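Local coordinates for ribosome inactivating type 1 protein (Iris hollandica, PDB 3MVG) that belongs to the type 1 ribosome-inactivating proteins, single-chain plant proteins named for their action on ribosomes, at residues L111-I122 and T146-Q157. Residues are numbered along the deposited sequence; the frame is centred on the assembly and turned at random.
Sequences LQNVAKSNRENI and TSVARSLIVLIQ. Unlike the reference sequence in segment 111-122: Ser117 (reference Gln).
Ile153 is wedged between the two arms of segment 111-122: its CG1 lies 3.7 Å from Leu111 CB on the helical arm, while its CG2 meets Arg119 CB at 3.6 Å on the 3-10 turn at 119-120. Beta-branching lets one residue serve both, because CG2 stands anti to the backbone N and CG1 anti to the carbonyl carbon (chi1 -72°). Leu111 is a knob among Ala149, Leu152, Ile153 and Ile156, and its CD1 meets Ile156 CD1 tip to tip. The second knob, Ala115, sits among Thr146, Ala149, Arg150 and Ile153; small residues suit a place where the axes of 111-115 and 146-157 come within 7.6 Å, and Ala149 CB lies 3.4 Å from Leu111 O. Farther along, Ile122 CG2 touches Val154 CG2 at 3.6 Å and lies over one face of the Arg150 guanidinium; a water at its edge bonds Arg150 NE.

The chain turns back through a Schellman motif at Lys116, whose phi is positive. Gln112 then fixes the 3-10 turn: its OE1 accepts from Arg119 N and Arg119 NH2, both at 2.9 Å, from opposite faces of the amide. Arg119 NH1 and Gln157 OE1 each bind Gln198 of helix 192-199, tying that turn to helix 146-164, and a water joins Gln157 NE2 to Arg119 O and Ile122 O. At the start of helix 146-164, water links Thr146 OG1 to Val114 O. Within this ribosome-inactivating domain, Ile156 also meets Tyr72 and Val73 of sheet strand 72-78. Helix 108-115 and the chain through Ile122 thus pack on helix 146-164 chiefly through apolar side chains, with polar links carried by water and a third helix.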
ATOM      1  N   LEU A 111       9.404  11.168  23.643  1.00 12.22           N
ATOM      2  CA  LEU A 111       7.960  11.366  23.484  1.00 12.03           C
ATOM      3  C   LEU A 111       7.154  10.389  24.326  1.00 12.23           C
ATOM      4  O   LEU A 111       6.183  10.782  24.975  1.00 12.56           O
ATOM      5  CB  LEU A 111       7.551  11.247  22.015  1.00 12.08           C
ATOM      6  CG  LEU A 111       8.042  12.341  21.073  1.00 11.89           C
ATOM      7  CD1 LEU A 111       7.836  11.893  19.630  1.00 12.43           C
ATOM      8  CD2 LEU A 111       7.321  13.653  21.333  1.00 13.08           C
ATOM      9  N   GLN A 112       7.549   9.117  24.303  1.00 12.64           N
ATOM     10  CA  GLN A 112       6.839   8.085  25.060  1.00 13.62           C
ATOM     11  C   GLN A 112       6.945   8.279  26.571  1.00 13.98           C
ATOM     12  O   GLN A 112       5.995   8.009  27.306  1.00 14.69           O
ATOM     13  CB  GLN A 112       7.290   6.686  24.636  1.00 13.38           C
ATOM     14  CG  GLN A 112       6.782   6.374  23.229  1.00 13.37           C
ATOM     15  CD  GLN A 112       7.352   5.115  22.593  1.00 14.92           C
ATOM     16  OE1 GLN A 112       6.803   4.627  21.615  1.00 15.61           O
ATOM     17  NE2 GLN A 112       8.464   4.605  23.117  1.00 17.81           N
ATOM     18  N   ASN A 113       8.095   8.765  27.021  1.00 14.44           N
ATOM     19  CA  ASN A 113       8.259   9.104  28.425  1.00 15.13           C
ATOM     20  C   ASN A 113       7.290  10.208  28.847  1.00 14.73           C
ATOM     21  O   ASN A 113       6.597  10.078  29.858  1.00 15.15           O
ATOM     22  CB  ASN A 113       9.698   9.520  28.714  1.00 16.19           C
ATOM     23  CG  ASN A 113       9.908   9.905  30.163  1.00 18.64           C
ATOM     24  OD1 ASN A 113       9.841   9.060  31.059  0.80 21.93           O
ATOM     25  ND2 ASN A 113      10.152  11.186  30.402  0.90 21.87           N
ATOM     26  N   VAL A 114       7.224  11.283  28.067  1.00 14.29           N
ATOM     27  CA  VAL A 114       6.338  12.403  28.391  1.00 13.83           C
ATOM     28  C   VAL A 114       4.855  12.012  28.264  1.00 14.02           C
ATOM     29  O   VAL A 114       4.033  12.411  29.090  1.00 14.25           O
ATOM     30  CB  VAL A 114       6.696  13.665  27.564  1.00 13.65           C
ATOM     31  CG1 VAL A 114       5.719  14.801  27.827  1.00 13.91           C
ATOM     32  CG2 VAL A 114       8.115  14.116  27.897  1.00 14.08           C
ATOM     33  N   ALA A 115       4.532  11.215  27.245  0.50 13.61           N
ATOM     34  CA  ALA A 115       3.157  10.775  27.004  0.50 13.67           C
ATOM     35  C   ALA A 115       2.679   9.735  28.014  0.50 14.21           C
ATOM     36  O   ALA A 115       1.477   9.528  28.169  0.50 14.13           O
ATOM     37  CB  ALA A 115       3.007  10.234  25.588  0.50 13.51           C
ATOM     38  N   LYS A 116       3.621   9.081  28.690  0.50 14.82           N
ATOM     39  CA  LYS A 116       3.302   8.028  29.653  0.50 15.66           C
ATOM     40  C   LYS A 116       2.660   6.849  28.945  0.50 16.06           C
ATOM     41  O   LYS A 116       1.826   6.148  29.515  0.50 15.85           O
ATOM     42  CB  LYS A 116       2.360   8.547  30.742  0.50 15.90           C
ATOM     43  CG  LYS A 116       2.826   9.811  31.431  0.50 16.97           C
ATOM     44  CD  LYS A 116       1.821  10.250  32.487  0.50 18.71           C
ATOM     45  CE  LYS A 116       2.173  11.608  33.048  0.50 19.76           C
ATOM     46  NZ  LYS A 116       1.268  11.964  34.170  0.50 21.69           N
ATOM     47  N   SER A 117       3.060   6.636  27.697  0.50 16.54           N
ATOM     48  CA  SER A 117       2.451   5.617  26.860  0.50 17.16           C
ATOM     49  C   SER A 117       3.414   5.231  25.751  0.50 17.45           C
ATOM     50  O   SER A 117       3.965   6.101  25.078  0.50 17.49           O
ATOM     51  CB  SER A 117       1.161   6.162  26.242  0.50 17.08           C
ATOM     52  OG  SER A 117       0.429   6.922  27.189  0.50 17.72           O
ATOM     53  N   ASN A 118       3.625   3.931  25.567  1.00 17.80           N
ATOM     54  CA  ASN A 118       4.344   3.459  24.401  1.00 17.84           C
ATOM     55  C   ASN A 118       3.428   3.531  23.181  1.00 17.14           C
ATOM     56  O   ASN A 118       2.217   3.349  23.295  1.00 17.05           O
ATOM     57  CB  ASN A 118       4.833   2.041  24.681  1.00 19.01           C
ATOM     58  CG  ASN A 118       4.913   1.192  23.456  1.00 20.64           C
ATOM     59  OD1 ASN A 118       5.730   1.421  22.570  1.00 25.78           O
ATOM     60  ND2 ASN A 118       4.084   0.168  23.417  1.00 25.23           N
ATOM     61  N   ARG A 119       4.000   3.806  22.013  1.00 16.01           N
ATOM     62  CA  ARG A 119       3.166   3.962  20.824  1.00 15.82           C
ATOM     63  C   ARG A 119       2.492   2.665  20.356  1.00 15.89           C
ATOM     64  O   ARG A 119       1.523   2.716  19.597  1.00 14.75           O
ATOM     65  CB  ARG A 119       3.913   4.679  19.702  1.00 15.89           C
ATOM     66  CG  ARG A 119       5.014   3.901  19.025  1.00 14.82           C
ATOM     67  CD  ARG A 119       5.887   4.890  18.293  1.00 13.81           C
ATOM     68  NE  ARG A 119       6.951   4.306  17.483  1.00 14.78           N
ATOM     69  CZ  ARG A 119       8.127   3.897  17.953  1.00 14.51           C
ATOM     70  NH1 ARG A 119       9.031   3.424  17.110  1.00 15.79           N
ATOM     71  NH2 ARG A 119       8.397   3.937  19.251  1.00 15.84           N
ATOM     72  N   GLU A 120       2.954   1.515  20.850  1.00 16.11           N
ATOM     73  CA  GLU A 120       2.247   0.250  20.629  1.00 17.03           C
ATOM     74  C   GLU A 120       0.829   0.291  21.194  1.00 16.69           C
ATOM     75  O   GLU A 120      -0.018  -0.509  20.801  1.00 17.06           O
ATOM     76  CB  GLU A 120       3.002  -0.935  21.248  1.00 18.10           C
ATOM     77  CG  GLU A 120       4.203  -1.411  20.458  1.00 20.77           C
ATOM     78  CD  GLU A 120       4.979  -2.524  21.144  0.50 22.47           C
ATOM     79  OE1 GLU A 120       4.354  -3.496  21.622  0.50 24.23           O
ATOM     80  OE2 GLU A 120       6.223  -2.429  21.184  0.50 24.05           O
ATOM     81  N   ASN A 121       0.583   1.223  22.114  1.00 16.43           N
ATOM     82  CA  ASN A 121      -0.713   1.337  22.787  1.00 16.67           C
ATOM     83  C   ASN A 121      -1.524   2.578  22.397  1.00 16.10           C
ATOM     84  O   ASN A 121      -2.483   2.946  23.078  1.00 16.99           O
ATOM     85  CB  ASN A 121      -0.516   1.260  24.309  1.00 17.56           C
ATOM     86  CG  ASN A 121       0.217  -0.002  24.735  1.00 19.28           C
ATOM     87  OD1 ASN A 121      -0.079  -1.097  24.258  1.00 22.26           O
ATOM     88  ND2 ASN A 121       1.188   0.150  25.624  1.00 22.23           N
ATOM     89  N   ILE A 122      -1.144   3.200  21.282  1.00 14.82           N
ATOM     90  CA  ILE A 122      -1.784   4.427  20.804  1.00 13.83           C
ATOM     91  C   ILE A 122      -2.426   4.185  19.441  1.00 13.07           C
ATOM     92  O   ILE A 122      -1.743   3.846  18.474  1.00 12.52           O
ATOM     93  CB  ILE A 122      -0.772   5.596  20.741  1.00 13.61           C
ATOM     94  CG1 ILE A 122      -0.307   5.960  22.161  1.00 13.96           C
ATOM     95  CG2 ILE A 122      -1.370   6.805  20.000  1.00 14.10           C
ATOM     96  CD1 ILE A 122       0.854   6.946  22.221  1.00 14.94           C
ATOM     97  N   THR A 146       1.940  16.153  28.690  1.00 12.55           N
ATOM     98  CA  THR A 146       1.576  14.769  28.383  1.00 12.83           C
ATOM     99  C   THR A 146       0.872  14.630  27.032  1.00 12.55           C
ATOM    100  O   THR A 146       1.294  13.826  26.187  1.00 12.35           O
ATOM    101  CB  THR A 146       0.706  14.187  29.506  1.00 13.06           C
ATOM    102  OG1 THR A 146       1.310  14.528  30.766  1.00 14.01           O
ATOM    103  CG2 THR A 146       0.577  12.672  29.380  1.00 13.64           C
ATOM    104  N   SER A 147      -0.186  15.416  26.834  1.00 12.11           N
ATOM    105  CA  SER A 147      -1.026  15.305  25.637  1.00 11.66           C
ATOM    106  C   SER A 147      -0.357  15.864  24.392  1.00 11.28           C
ATOM    107  O   SER A 147      -0.726  15.484  23.279  1.00 11.03           O
ATOM    108  CB  SER A 147      -2.384  15.974  25.858  1.00 12.05           C
ATOM    109  OG  SER A 147      -2.249  17.380  25.965  1.00 12.76           O
ATOM    110  N   VAL A 148       0.617  16.754  24.565  1.00 10.75           N
ATOM    111  CA  VAL A 148       1.392  17.264  23.434  1.00 10.75           C
ATOM    112  C   VAL A 148       2.265  16.141  22.884  1.00 10.48           C
ATOM    113  O   VAL A 148       2.272  15.872  21.679  1.00 10.23           O
ATOM    114  CB  VAL A 148       2.265  18.469  23.830  1.00 10.82           C
ATOM    115  CG1 VAL A 148       3.118  18.950  22.651  1.00 10.88           C
ATOM    116  CG2 VAL A 148       1.394  19.595  24.319  1.00 12.33           C
ATOM    117  N   ALA A 149       3.001  15.467  23.763  1.00 10.67           N
ATOM    118  CA  ALA A 149       3.818  14.339  23.342  1.00 10.49           C
ATOM    119  C   ALA A 149       2.968  13.231  22.727  1.00 10.78           C
ATOM    120  O   ALA A 149       3.335  12.669  21.691  1.00 10.64           O
ATOM    121  CB  ALA A 149       4.637  13.808  24.511  1.00 10.99           C
ATOM    122  N   ARG A 150       1.827  12.921  23.346  1.00 10.63           N
ATOM    123  CA  ARG A 150       0.955  11.884  22.804  1.00 10.88           C
ATOM    124  C   ARG A 150       0.492  12.243  21.387  1.00 10.15           C
ATOM    125  O   ARG A 150       0.517  11.412  20.472  1.00 10.63           O
ATOM    126  CB  ARG A 150      -0.262  11.664  23.700  1.00 11.11           C
ATOM    127  CG  ARG A 150      -1.008  10.389  23.359  1.00 12.30           C
ATOM    128  CD  ARG A 150      -2.440  10.402  23.875  1.00 14.30           C
ATOM    129  NE  ARG A 150      -3.098   9.119  23.624  1.00 15.83           N
ATOM    130  CZ  ARG A 150      -3.608   8.745  22.447  1.00 15.91           C
ATOM    131  NH1 ARG A 150      -3.547   9.549  21.388  1.00 16.86           N
ATOM    132  NH2 ARG A 150      -4.164   7.550  22.322  1.00 17.49           N
ATOM    133  N   SER A 151       0.091  13.499  21.207  1.00 10.08           N
ATOM    134  CA  SER A 151      -0.405  13.962  19.910  1.00  9.77           C
ATOM    135  C   SER A 151       0.687  13.969  18.854  1.00  9.40           C
ATOM    136  O   SER A 151       0.439  13.609  17.701  1.00  9.30           O
ATOM    137  CB  SER A 151      -1.057  15.334  20.039  1.00 10.16           C
ATOM    138  OG  SER A 151      -2.178  15.248  20.920  1.00 10.77           O
ATOM    139  N   LEU A 152       1.900  14.343  19.248  1.00  9.30           N
ATOM    140  CA  LEU A 152       3.038  14.296  18.337  1.00  9.67           C
ATOM    141  C   LEU A 152       3.399  12.874  17.923  1.00  9.63           C
ATOM    142  O   LEU A 152       3.766  12.642  16.781  1.00  9.96           O
ATOM    143  CB  LEU A 152       4.242  15.025  18.927  1.00  9.96           C
ATOM    144  CG  LEU A 152       4.150  16.550  18.899  1.00 10.16           C
ATOM    145  CD1 LEU A 152       5.251  17.156  19.759  1.00 12.33           C
ATOM    146  CD2 LEU A 152       4.200  17.111  17.478  1.00 12.10           C
ATOM    147  N   ILE A 153       3.250  11.912  18.822  1.00  9.40           N
ATOM    148  CA  ILE A 153       3.460  10.508  18.460  1.00 10.05           C
ATOM    149  C   ILE A 153       2.529  10.115  17.311  1.00  9.71           C
ATOM    150  O   ILE A 153       2.948   9.459  16.352  1.00  9.70           O
ATOM    151  CB  ILE A 153       3.256   9.580  19.680  1.00 10.22           C
ATOM    152  CG1 ILE A 153       4.431   9.745  20.647  1.00 10.80           C
ATOM    153  CG2 ILE A 153       3.127   8.125  19.250  1.00 11.72           C
ATOM    154  CD1 ILE A 153       4.217   9.106  22.013  1.00 12.71           C
ATOM    155  N   VAL A 154       1.258  10.507  17.419  1.00  9.55           N
ATOM    156  CA  VAL A 154       0.265  10.220  16.382  1.00  9.96           C
ATOM    157  C   VAL A 154       0.639  10.924  15.072  1.00  9.75           C
ATOM    158  O   VAL A 154       0.703  10.298  14.010  1.00  9.57           O
ATOM    159  CB  VAL A 154      -1.160  10.628  16.840  1.00  9.94           C
ATOM    160  CG1 VAL A 154      -2.169  10.496  15.702  1.00 10.46           C
ATOM    161  CG2 VAL A 154      -1.605   9.777  18.030  1.00 11.47           C
ATOM    162  N   LEU A 155       0.909  12.222  15.150  1.00  9.47           N
ATOM    163  CA  LEU A 155       1.165  13.016  13.938  1.00  9.90           C
ATOM    164  C   LEU A 155       2.473  12.655  13.246  1.00  9.60           C
ATOM    165  O   LEU A 155       2.515  12.571  12.025  1.00  9.50           O
ATOM    166  CB  LEU A 155       1.106  14.510  14.245  1.00 10.85           C
ATOM    167  CG  LEU A 155      -0.276  14.978  14.708  1.00 11.89           C
ATOM    168  CD1 LEU A 155      -0.259  16.448  15.081  1.00 15.44           C
ATOM    169  CD2 LEU A 155      -1.382  14.680  13.690  1.00 15.54           C
ATOM    170  N   ILE A 156       3.530  12.429  14.023  1.00  9.26           N
ATOM    171  CA  ILE A 156       4.800  11.999  13.457  1.00  9.38           C
ATOM    172  C   ILE A 156       4.627  10.694  12.683  1.00  9.43           C
ATOM    173  O   ILE A 156       5.118  10.559  11.556  1.00  9.36           O
ATOM    174  CB  ILE A 156       5.894  11.891  14.536  1.00  9.28           C
ATOM    175  CG1 ILE A 156       6.297  13.298  14.999  1.00 10.73           C
ATOM    176  CG2 ILE A 156       7.100  11.106  14.005  1.00 10.65           C
ATOM    177  CD1 ILE A 156       7.068  13.342  16.312  1.00 11.43           C
ATOM    178  N   GLN A 157       3.913   9.740  13.255  1.00  9.07           N
ATOM    179  CA  GLN A 157       3.722   8.479  12.559  1.00  9.79           C
ATOM    180  C   GLN A 157       2.869   8.608  11.307  1.00  9.38           C
ATOM    181  O   GLN A 157       3.153   7.963  10.306  1.00  9.94           O
ATOM    182  CB  GLN A 157       3.176   7.414  13.491  1.00 10.32           C
ATOM    183  CG  GLN A 157       4.173   6.978  14.539  1.00 10.49           C
ATOM    184  CD  GLN A 157       3.616   5.891  15.403  1.00 10.94           C
ATOM    185  OE1 GLN A 157       3.915   4.709  15.213  1.00 11.56           O
ATOM    186  NE2 GLN A 157       2.766   6.272  16.342  1.00 10.40           N
TER
HETATM  187  O   HOH W   1       4.039  13.937  31.298  1.00 22.17           O
HETATM  188  O   HOH W   2      -0.353  13.992  32.812  1.00 22.47           O
HETATM  189  O   HOH W   3      -2.422   7.927  26.186  1.00 28.38           O
HETATM  190  O   HOH W   4       0.924   4.685  17.816  1.00 12.40           O